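Local coordinates for uncharacterized protein lp_1913 (Lactobacillus plantarum, PDB 3FLH) that is of unknown function but carries a rhodanese-like domain, the alpha/beta fold whose catalytic members transfer sulfur, at residues Y33-V38 against D48-A53; D37-P42 against V76-G81; K72-Y77 against A96-Y101. All blocks are in the same frame, centred on the assembly; numbering follows the deposited sequence.

Contact 1 (Y33-V38 against D48-A53)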
loop_
_atom_site.group_PDB
_atom_site.type_symbol
_atom_site.label_atom_id
_atom_site.label_comp_id
_atom_site.label_asym_id
_atom_site.label_seq_id
_atom_site.Cartn_x
_atom_site.Cartn_y
_atom_site.Cartn_z
ATOM N N TYR B 33 -21.878 6.459 7.334
ATOM C CA TYR B 33 -20.530 6.877 6.957
ATOM C C TYR B 33 -20.474 8.259 6.302
ATOM O O TYR B 33 -21.398 8.669 5.600
ATOM C CB TYR B 33 -19.915 5.846 6.000
ATOM C CG TYR B 33 -19.891 4.437 6.545
ATOM C CD1 TYR B 33 -19.127 4.117 7.668
ATOM C CD2 TYR B 33 -20.649 3.426 5.954
ATOM C CE1 TYR B 33 -19.119 2.824 8.196
ATOM C CE2 TYR B 33 -20.646 2.129 6.473
ATOM C CZ TYR B 33 -19.877 1.838 7.596
ATOM O OH TYR B 33 -19.869 0.560 8.117
ATOM N N VAL B 34 -19.381 8.972 6.557
ATOM C CA VAL B 34 -19.137 10.287 5.973
ATOM C C VAL B 34 -17.784 10.135 5.287
ATOM O O VAL B 34 -16.791 9.793 5.929
ATOM C CB VAL B 34 -19.052 11.401 7.046
ATOM C CG1 VAL B 34 -18.676 12.736 6.391
ATOM C CG2 VAL B 34 -20.389 11.530 7.768
ATOM N N VAL B 35 -17.763 10.367 3.982
ATOM C CA VAL B 35 -16.555 10.235 3.178
ATOM C C VAL B 35 -15.782 11.557 3.136
ATOM O O VAL B 35 -16.364 12.617 2.878
ATOM C CB VAL B 35 -16.922 9.809 1.719
ATOM C CG1 VAL B 35 -15.667 9.654 0.873
ATOM C CG2 VAL B 35 -17.704 8.501 1.737
ATOM N N LEU B 36 -14.479 11.482 3.401
ATOM C CA LEU B 36 -13.594 12.648 3.391
ATOM C C LEU B 36 -12.548 12.507 2.306
ATOM O O LEU B 36 -11.769 11.547 2.304
ATOM C CB LEU B 36 -12.864 12.800 4.730
ATOM C CG LEU B 36 -13.706 12.823 6.003
ATOM C CD1 LEU B 36 -12.785 12.995 7.215
ATOM C CD2 LEU B 36 -14.721 13.967 5.930
ATOM N N ASP B 37 -12.530 13.465 1.385
ATOM C CA ASP B 37 -11.565 13.473 0.286
ATOM C C ASP B 37 -10.349 14.212 0.843
ATOM O O ASP B 37 -10.375 15.432 0.969
ATOM C CB ASP B 37 -12.145 14.245 -0.909
ATOM C CG ASP B 37 -11.306 14.117 -2.156
ATOM O OD1 ASP B 37 -10.060 14.215 -2.063
ATOM O OD2 ASP B 37 -11.891 13.918 -3.251
ATOM N N VAL B 38 -9.293 13.482 1.181
ATOM C CA VAL B 38 -8.109 14.121 1.754
ATOM C C VAL B 38 -7.011 14.469 0.754
ATOM O O VAL B 38 -5.874 14.724 1.148
ATOM C CB VAL B 38 -7.497 13.255 2.876
ATOM C CG1 VAL B 38 -8.553 12.968 3.940
ATOM C CG2 VAL B 38 -6.959 11.955 2.303
ATOM N N ASP B 48 -13.890 15.951 -9.045
ATOM C CA ASP B 48 -14.161 14.554 -9.363
ATOM C C ASP B 48 -14.254 13.691 -8.108
ATOM O O ASP B 48 -13.941 12.503 -8.134
ATOM C CB ASP B 48 -13.072 13.999 -10.289
ATOM C CG ASP B 48 -11.663 14.222 -9.747
ATOM O OD1 ASP B 48 -10.707 13.706 -10.363
ATOM O OD2 ASP B 48 -11.502 14.912 -8.714
ATOM N N GLN B 49 -14.701 14.288 -7.012
ATOM C CA GLN B 49 -14.812 13.556 -5.759
ATOM C C GLN B 49 -15.952 12.542 -5.761
ATOM O O GLN B 49 -16.843 12.572 -6.618
ATOM C CB GLN B 49 -15.016 14.524 -4.595
ATOM C CG GLN B 49 -16.388 15.177 -4.586
ATOM C CD GLN B 49 -16.403 16.544 -5.245
ATOM O OE1 GLN B 49 -15.619 16.824 -6.156
ATOM N NE2 GLN B 49 -17.313 17.403 -4.793
ATOM N N ILE B 50 -15.898 11.642 -4.790
ATOM C CA ILE B 50 -16.906 10.616 -4.602
ATOM C C ILE B 50 -18.178 11.328 -4.143
ATOM O O ILE B 50 -18.118 12.318 -3.405
ATOM C CB ILE B 50 -16.440 9.594 -3.519
ATOM C CG1 ILE B 50 -15.252 8.787 -4.057
ATOM C CG2 ILE B 50 -17.586 8.681 -3.113
ATOM C CD1 ILE B 50 -14.641 7.808 -3.067
ATOM N N LYS B 51 -19.324 10.829 -4.594
ATOM C CA LYS B 51 -20.619 11.408 -4.245
ATOM C C LYS B 51 -20.743 11.671 -2.742
ATOM O O LYS B 51 -20.519 10.779 -1.926
ATOM C CB LYS B 51 -21.738 10.473 -4.705
ATOM C CG LYS B 51 -23.128 10.994 -4.419
ATOM C CD LYS B 51 -24.209 10.065 -4.958
ATOM C CE LYS B 51 -25.597 10.627 -4.644
ATOM N NZ LYS B 51 -25.805 11.980 -5.258
ATOM N N GLY B 52 -21.086 12.906 -2.385
ATOM C CA GLY B 52 -21.244 13.263 -0.986
ATOM C C GLY B 52 -19.958 13.432 -0.187
ATOM O O GLY B 52 -20.000 13.694 1.020
ATOM N N ALA B 53 -18.812 13.295 -0.846
ATOM C CA ALA B 53 -17.536 13.427 -0.154
ATOM C C ALA B 53 -17.230 14.863 0.230
ATOM O O ALA B 53 -17.480 15.792 -0.537
ATOM C CB ALA B 53 -16.402 12.875 -1.019
HETATM O O HOH W 1 -20.063 11.661 2.774
#
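V35 packs against A53 where strand 33-37 faces the loop segment 48-53. Its CB lies 4.1 Å from A53 CA. CG1 stands anti to the backbone N (chi1 -179°), and this carries it to A53 CB at 3.8 Å. The same methyl makes a looser apolar contact with I50 CB at 4.5 Å. V35 also meets Y77 of the next strand and V22 of helix 19-27. The backbone joins in. V35 O receives a CA-H...O contact from A53 CA at 3.4 Å. One water accepts from V35 N and donates to G52 O, the latter at 2.7 Å. The loop here is a type II turn from I50 to A53, closed by A53 N to I50 O at 2.8 Å. G52 holds its third position with a phi of +75°. In rhodanese-like domains a strand leading into Asp-x-Arg is followed by such an Ile-x-Gly-Ala segment, and the pattern fits here. Further along the strand, D37 OD2 sits 3.5 Å from Q49 CB, the two side chains crossing at about a right angle. The main polar partner of D37 is R39. D48, just before Q49 in the loop, forms salt bridges with R39 and K111.

Contact 2 (D37-P42 against V76-G81)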
loop_
_atom_site.group_PDB
_atom_site.type_symbol
_atom_site.label_atom_id
_atom_site.label_comp_id
_atom_site.label_asym_id
_atom_site.label_seq_id
_atom_site.Cartn_x
_atom_site.Cartn_y
_atom_site.Cartn_z
ATOM N N ASP B 37 -12.530 13.465 1.385
ATOM C CA ASP B 37 -11.565 13.473 0.286
ATOM C C ASP B 37 -10.349 14.212 0.843
ATOM O O ASP B 37 -10.375 15.432 0.969
ATOM C CB ASP B 37 -12.145 14.245 -0.909
ATOM C CG ASP B 37 -11.306 14.117 -2.156
ATOM O OD1 ASP B 37 -10.060 14.215 -2.063
ATOM O OD2 ASP B 37 -11.891 13.918 -3.251
ATOM N N VAL B 38 -9.293 13.482 1.181
ATOM C CA VAL B 38 -8.109 14.121 1.754
ATOM C C VAL B 38 -7.011 14.469 0.754
ATOM O O VAL B 38 -5.874 14.724 1.148
ATOM C CB VAL B 38 -7.497 13.255 2.876
ATOM C CG1 VAL B 38 -8.553 12.968 3.940
ATOM C CG2 VAL B 38 -6.959 11.955 2.303
ATOM N N ARG B 39 -7.345 14.483 -0.535
ATOM C CA ARG B 39 -6.367 14.825 -1.570
ATOM C C ARG B 39 -5.953 16.292 -1.410
ATOM O O ARG B 39 -6.646 17.067 -0.753
ATOM C CB ARG B 39 -6.966 14.630 -2.972
ATOM C CG ARG B 39 -7.252 13.187 -3.390
ATOM C CD ARG B 39 -7.898 13.144 -4.782
ATOM N NE ARG B 39 -9.199 13.815 -4.798
ATOM C CZ ARG B 39 -9.821 14.241 -5.897
ATOM N NH1 ARG B 39 -9.267 14.072 -7.091
ATOM N NH2 ARG B 39 -11.001 14.846 -5.799
ATOM N N ASN B 40 -4.827 16.674 -2.011
ATOM C CA ASN B 40 -4.363 18.054 -1.931
ATOM C C ASN B 40 -5.329 18.977 -2.673
ATOM O O ASN B 40 -5.939 18.585 -3.671
ATOM C CB ASN B 40 -2.945 18.190 -2.505
ATOM C CG ASN B 40 -2.790 17.527 -3.862
ATOM O OD1 ASN B 40 -2.055 16.545 -4.003
ATOM N ND2 ASN B 40 -3.480 18.058 -4.868
ATOM N N ALA B 41 -5.466 20.201 -2.170
ATOM C CA ALA B 41 -6.373 21.191 -2.744
ATOM C C ALA B 41 -6.388 21.287 -4.273
ATOM O O ALA B 41 -7.450 21.190 -4.889
ATOM C CB ALA B 41 -6.081 22.569 -2.142
ATOM N N PRO B 42 -5.216 21.474 -4.908
ATOM C CA PRO B 42 -5.182 21.579 -6.371
ATOM C C PRO B 42 -5.889 20.451 -7.117
ATOM O O PRO B 42 -6.577 20.694 -8.105
ATOM C CB PRO B 42 -3.684 21.644 -6.680
ATOM C CG PRO B 42 -3.067 20.890 -5.546
ATOM C CD PRO B 42 -3.852 21.389 -4.358
ATOM N N VAL B 76 -11.699 7.940 4.746
ATOM C CA VAL B 76 -10.804 8.839 4.032
ATOM C C VAL B 76 -10.246 8.183 2.770
ATOM O O VAL B 76 -10.216 6.961 2.667
ATOM C CB VAL B 76 -9.609 9.263 4.930
ATOM C CG1 VAL B 76 -10.108 9.963 6.181
ATOM C CG2 VAL B 76 -8.790 8.039 5.308
ATOM N N TYR B 77 -9.814 9.001 1.811
ATOM C CA TYR B 77 -9.221 8.480 0.584
ATOM C C TYR B 77 -8.376 9.521 -0.144
ATOM O O TYR B 77 -8.669 10.717 -0.111
ATOM C CB TYR B 77 -10.306 7.946 -0.365
ATOM C CG TYR B 77 -11.132 9.016 -1.056
ATOM C CD1 TYR B 77 -10.642 9.691 -2.184
ATOM C CD2 TYR B 77 -12.410 9.340 -0.595
ATOM C CE1 TYR B 77 -11.410 10.655 -2.831
ATOM C CE2 TYR B 77 -13.186 10.301 -1.237
ATOM C CZ TYR B 77 -12.684 10.948 -2.347
ATOM O OH TYR B 77 -13.466 11.864 -2.997
ATOM N N ASP B 78 -7.315 9.052 -0.788
ATOM C CA ASP B 78 -6.442 9.920 -1.561
ATOM C C ASP B 78 -6.692 9.467 -2.992
ATOM O O ASP B 78 -7.541 8.597 -3.228
ATOM C CB ASP B 78 -4.970 9.713 -1.161
ATOM C CG ASP B 78 -4.030 10.765 -1.765
ATOM O OD1 ASP B 78 -4.511 11.763 -2.349
ATOM O OD2 ASP B 78 -2.799 10.599 -1.645
ATOM N N TRP B 79 -5.971 10.034 -3.949
ATOM C CA TRP B 79 -6.205 9.656 -5.336
ATOM C C TRP B 79 -5.893 8.190 -5.598
ATOM O O TRP B 79 -6.530 7.551 -6.434
ATOM C CB TRP B 79 -5.408 10.557 -6.288
ATOM C CG TRP B 79 -3.919 10.391 -6.246
ATOM C CD1 TRP B 79 -3.063 10.831 -5.277
ATOM C CD2 TRP B 79 -3.108 9.769 -7.246
ATOM N NE1 TRP B 79 -1.762 10.524 -5.618
ATOM C CE2 TRP B 79 -1.763 9.870 -6.823
ATOM C CE3 TRP B 79 -3.388 9.135 -8.465
ATOM C CZ2 TRP B 79 -0.697 9.360 -7.576
ATOM C CZ3 TRP B 79 -2.326 8.628 -9.215
ATOM C CH2 TRP B 79 -0.999 8.745 -8.765
ATOM N N THR B 80 -4.932 7.647 -4.862
ATOM C CA THR B 80 -4.563 6.255 -5.045
ATOM C C THR B 80 -4.204 5.631 -3.699
ATOM O O THR B 80 -3.825 6.334 -2.760
ATOM C CB THR B 80 -3.368 6.143 -6.026
ATOM O OG1 THR B 80 -3.236 4.790 -6.469
ATOM C CG2 THR B 80 -2.079 6.580 -5.345
ATOM N N GLY B 81 -4.328 4.314 -3.600
ATOM C CA GLY B 81 -4.016 3.653 -2.347
ATOM C C GLY B 81 -2.534 3.595 -2.022
ATOM O O GLY B 81 -2.160 3.421 -0.865
HETATM O O HOH W 2 -3.522 14.430 -3.306
#
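D37, the last residue of strand 33-37, and the V38-R39 loop start that follows meet Y77 and D78 at the C-terminal ends of the parallel strands, where rhodaneses carry their active-site loop. D37 bridges to Y77 in parallel register. V38 N donates to Y77 O at 3.1 Å. D37 CA lies over one face of the Y77 ring, 4.0 Å from its centroid, in a CH-pi contact. The Y77 hydroxyl gives a weak bond to D37 OD2 at 2.6 Å and itself receives I50 N. R39 grips the carboxylate side-on. NE reaches the syn lone pair of D37 OD1 at 2.9 Å, nearly straight at 165°, with OD1 in the guanidinium plane. NH2 takes D37 OD2, also at 2.9 Å. D37 OD1 accepts R39 N as well, which makes an Asx turn. An alanine in place of D37 would probably leave R39 NE and the Y77 hydroxyl without their carboxylate mate and undo the Asx turn. V38 CG1 packs on V76 CB at 4.0 Å. The aliphatic part of R39 packs along the loop that follows strand 73-77: CG is 3.3 Å from D78 OD1, and CD touches W79 CB. A water links N40 N to D78 OD1, while D78 OD2 bonds T83. W79 packs on E108 of the second subunit. The buried charge of D37 is probably balanced by R39, which D48 also holds. D78 probably stands where active rhodaneses have their cysteine. The chain contains no cysteine, so persulfide chemistry of that kind is unlikely.

Contact 3 (K72-Y77 against A96-Y101)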
loop_
_atom_site.group_PDB
_atom_site.type_symbol
_atom_site.label_atom_id
_atom_site.label_comp_id
_atom_site.label_asym_id
_atom_site.label_seq_id
_atom_site.Cartn_x
_atom_site.Cartn_y
_atom_site.Cartn_z
ATOM N N LYS B 72 -20.518 10.015 13.814
ATOM C CA LYS B 72 -20.368 9.463 12.472
ATOM C C LYS B 72 -19.056 8.697 12.286
ATOM O O LYS B 72 -18.085 8.919 13.009
ATOM C CB LYS B 72 -20.430 10.593 11.441
ATOM C CG LYS B 72 -21.747 11.350 11.402
ATOM C CD LYS B 72 -22.857 10.502 10.797
ATOM C CE LYS B 72 -24.152 11.301 10.657
ATOM N NZ LYS B 72 -25.202 10.520 9.958
ATOM N N THR B 73 -19.036 7.789 11.318
ATOM C CA THR B 73 -17.823 7.043 11.023
ATOM C C THR B 73 -17.267 7.642 9.741
ATOM O O THR B 73 -17.974 7.769 8.741
ATOM C CB THR B 73 -18.102 5.537 10.837
ATOM O OG1 THR B 73 -18.527 4.981 12.086
ATOM C CG2 THR B 73 -16.843 4.805 10.379
ATOM N N TYR B 74 -15.996 8.028 9.775
ATOM C CA TYR B 74 -15.369 8.647 8.617
ATOM C C TYR B 74 -14.541 7.708 7.763
ATOM O O TYR B 74 -13.869 6.817 8.272
ATOM C CB TYR B 74 -14.534 9.828 9.102
ATOM C CG TYR B 74 -15.418 10.892 9.704
ATOM C CD1 TYR B 74 -16.038 11.847 8.895
ATOM C CD2 TYR B 74 -15.729 10.877 11.064
ATOM C CE1 TYR B 74 -16.949 12.755 9.427
ATOM C CE2 TYR B 74 -16.641 11.780 11.602
ATOM C CZ TYR B 74 -17.245 12.712 10.776
ATOM O OH TYR B 74 -18.148 13.599 11.297
ATOM N N VAL B 75 -14.616 7.913 6.451
ATOM C CA VAL B 75 -13.867 7.116 5.483
ATOM C C VAL B 75 -13.014 8.100 4.683
ATOM O O VAL B 75 -13.540 8.995 4.024
ATOM C CB VAL B 75 -14.821 6.350 4.522
ATOM C CG1 VAL B 75 -14.022 5.514 3.532
ATOM C CG2 VAL B 75 -15.760 5.451 5.330
ATOM N N VAL B 76 -11.699 7.940 4.746
ATOM C CA VAL B 76 -10.804 8.839 4.032
ATOM C C VAL B 76 -10.246 8.183 2.770
ATOM O O VAL B 76 -10.216 6.961 2.667
ATOM C CB VAL B 76 -9.609 9.263 4.930
ATOM C CG1 VAL B 76 -10.108 9.963 6.181
ATOM C CG2 VAL B 76 -8.790 8.039 5.308
ATOM N N TYR B 77 -9.814 9.001 1.811
ATOM C CA TYR B 77 -9.221 8.480 0.584
ATOM C C TYR B 77 -8.376 9.521 -0.144
ATOM O O TYR B 77 -8.669 10.717 -0.111
ATOM C CB TYR B 77 -10.306 7.946 -0.365
ATOM C CG TYR B 77 -11.132 9.016 -1.056
ATOM C CD1 TYR B 77 -10.642 9.691 -2.184
ATOM C CD2 TYR B 77 -12.410 9.340 -0.595
ATOM C CE1 TYR B 77 -11.410 10.655 -2.831
ATOM C CE2 TYR B 77 -13.186 10.301 -1.237
ATOM C CZ TYR B 77 -12.684 10.948 -2.347
ATOM O OH TYR B 77 -13.466 11.864 -2.997
ATOM N N ALA B 96 -7.740 11.125 17.788
ATOM C CA ALA B 96 -8.674 12.105 18.332
ATOM C C ALA B 96 -9.918 11.458 18.938
ATOM O O ALA B 96 -10.808 12.154 19.423
ATOM C CB ALA B 96 -9.083 13.093 17.241
ATOM N N GLY B 97 -9.981 10.131 18.906
ATOM C CA GLY B 97 -11.128 9.439 19.462
ATOM C C GLY B 97 -12.263 9.225 18.473
ATOM O O GLY B 97 -13.401 8.966 18.869
ATOM N N PHE B 98 -11.963 9.336 17.183
ATOM C CA PHE B 98 -12.976 9.135 16.152
ATOM C C PHE B 98 -12.913 7.727 15.584
ATOM O O PHE B 98 -11.889 7.046 15.677
ATOM C CB PHE B 98 -12.781 10.130 15.000
ATOM C CG PHE B 98 -13.302 11.503 15.292
ATOM C CD1 PHE B 98 -14.658 11.783 15.175
ATOM C CD2 PHE B 98 -12.440 12.517 15.701
ATOM C CE1 PHE B 98 -15.152 13.049 15.471
ATOM C CE2 PHE B 98 -12.922 13.790 16.001
ATOM C CZ PHE B 98 -14.281 14.057 15.883
ATOM N N GLU B 99 -14.023 7.288 15.009
ATOM C CA GLU B 99 -14.077 5.988 14.368
ATOM C C GLU B 99 -13.870 6.286 12.886
ATOM O O GLU B 99 -14.627 7.057 12.297
ATOM C CB GLU B 99 -15.442 5.332 14.603
ATOM C CG GLU B 99 -15.571 4.670 15.969
ATOM C CD GLU B 99 -14.559 3.555 16.146
ATOM O OE1 GLU B 99 -14.639 2.558 15.392
ATOM O OE2 GLU B 99 -13.677 3.674 17.029
ATOM N N ALA B 100 -12.832 5.708 12.289
ATOM C CA ALA B 100 -12.567 5.943 10.875
ATOM C C ALA B 100 -11.912 4.759 10.191
ATOM O O ALA B 100 -11.455 3.823 10.837
ATOM C CB ALA B 100 -11.711 7.185 10.698
ATOM N N TYR B 101 -11.888 4.815 8.867
ATOM C CA TYR B 101 -11.306 3.765 8.045
ATOM C C TYR B 101 -10.832 4.408 6.751
ATOM O O TYR B 101 -11.293 5.488 6.379
ATOM C CB TYR B 101 -12.366 2.705 7.704
ATOM C CG TYR B 101 -12.938 1.961 8.892
ATOM C CD1 TYR B 101 -12.253 0.883 9.461
ATOM C CD2 TYR B 101 -14.152 2.350 9.466
ATOM C CE1 TYR B 101 -12.758 0.211 10.576
ATOM C CE2 TYR B 101 -14.665 1.686 10.582
ATOM C CZ TYR B 101 -13.961 0.620 11.133
ATOM O OH TYR B 101 -14.442 -0.014 12.255
HETATM O O HOH W 3 -16.466 8.863 14.971
#
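Strand 73-77 and the 99-101 part of strand 99-103 run parallel, their segment axes 4.6 Å apart at closest approach and 26° from exact alignment. Y74 N donates to E99 O at 3.0 Å, Y101 N to Y74 O at 2.9 Å, and V76 N to Y101 O at 3.0 Å. A water extends the ladder, accepting from E99 N and donating to K72 O. On the face with T73, V75 and Y101, T73 CG2 stands anti to the backbone N. It meets the edge of the Y101 ring, 3.8 Å from CD2 and near the ring plane. Y101 also packs on K5 of the second subunit, and E99 OE2 is hydrogen-bonded to ND2 of residue N2 there. On the face with Y74 and A100, the two CB atoms lie 4.2 Å apart. The Y74 ring reaches F98, CE2 to CD1 at 4.1 Å. This aromatic pair is oblique, with planes 84° apart. The Y74 hydroxyl bonds D69 O. A100 turns to L90 and L93 of helix 85-95. Past the end of that helix G97, with positive phi, completes a Schellman motif. Strand 73-77, helix 85-95 and strand 99-103 thus form a beta-alpha-beta unit of the rhodanese-like fold.

How the contacts relate
Contact 1 closes first. It folds the loop after strand 33-37 back onto that strand, just before strand 54-55. Contact 2 starts from the end of the same strand, at the shared D37 and V38, and closes a longer loop that takes in strand 54-55 and helix 58-64 and reaches strand 73-77. The two cross in sequence, and neither encloses the other. They also meet in space. Contact 3 opens after contact 1 has closed and before contact 2 ends. It passes through helix 85-95 to strand 99-103. Contacts 2 and 3 join strand 73-77 to its two neighbours, while contact 1 ties the following loop to strand 33-37. Contacts 2 and 3 also touch the second subunit.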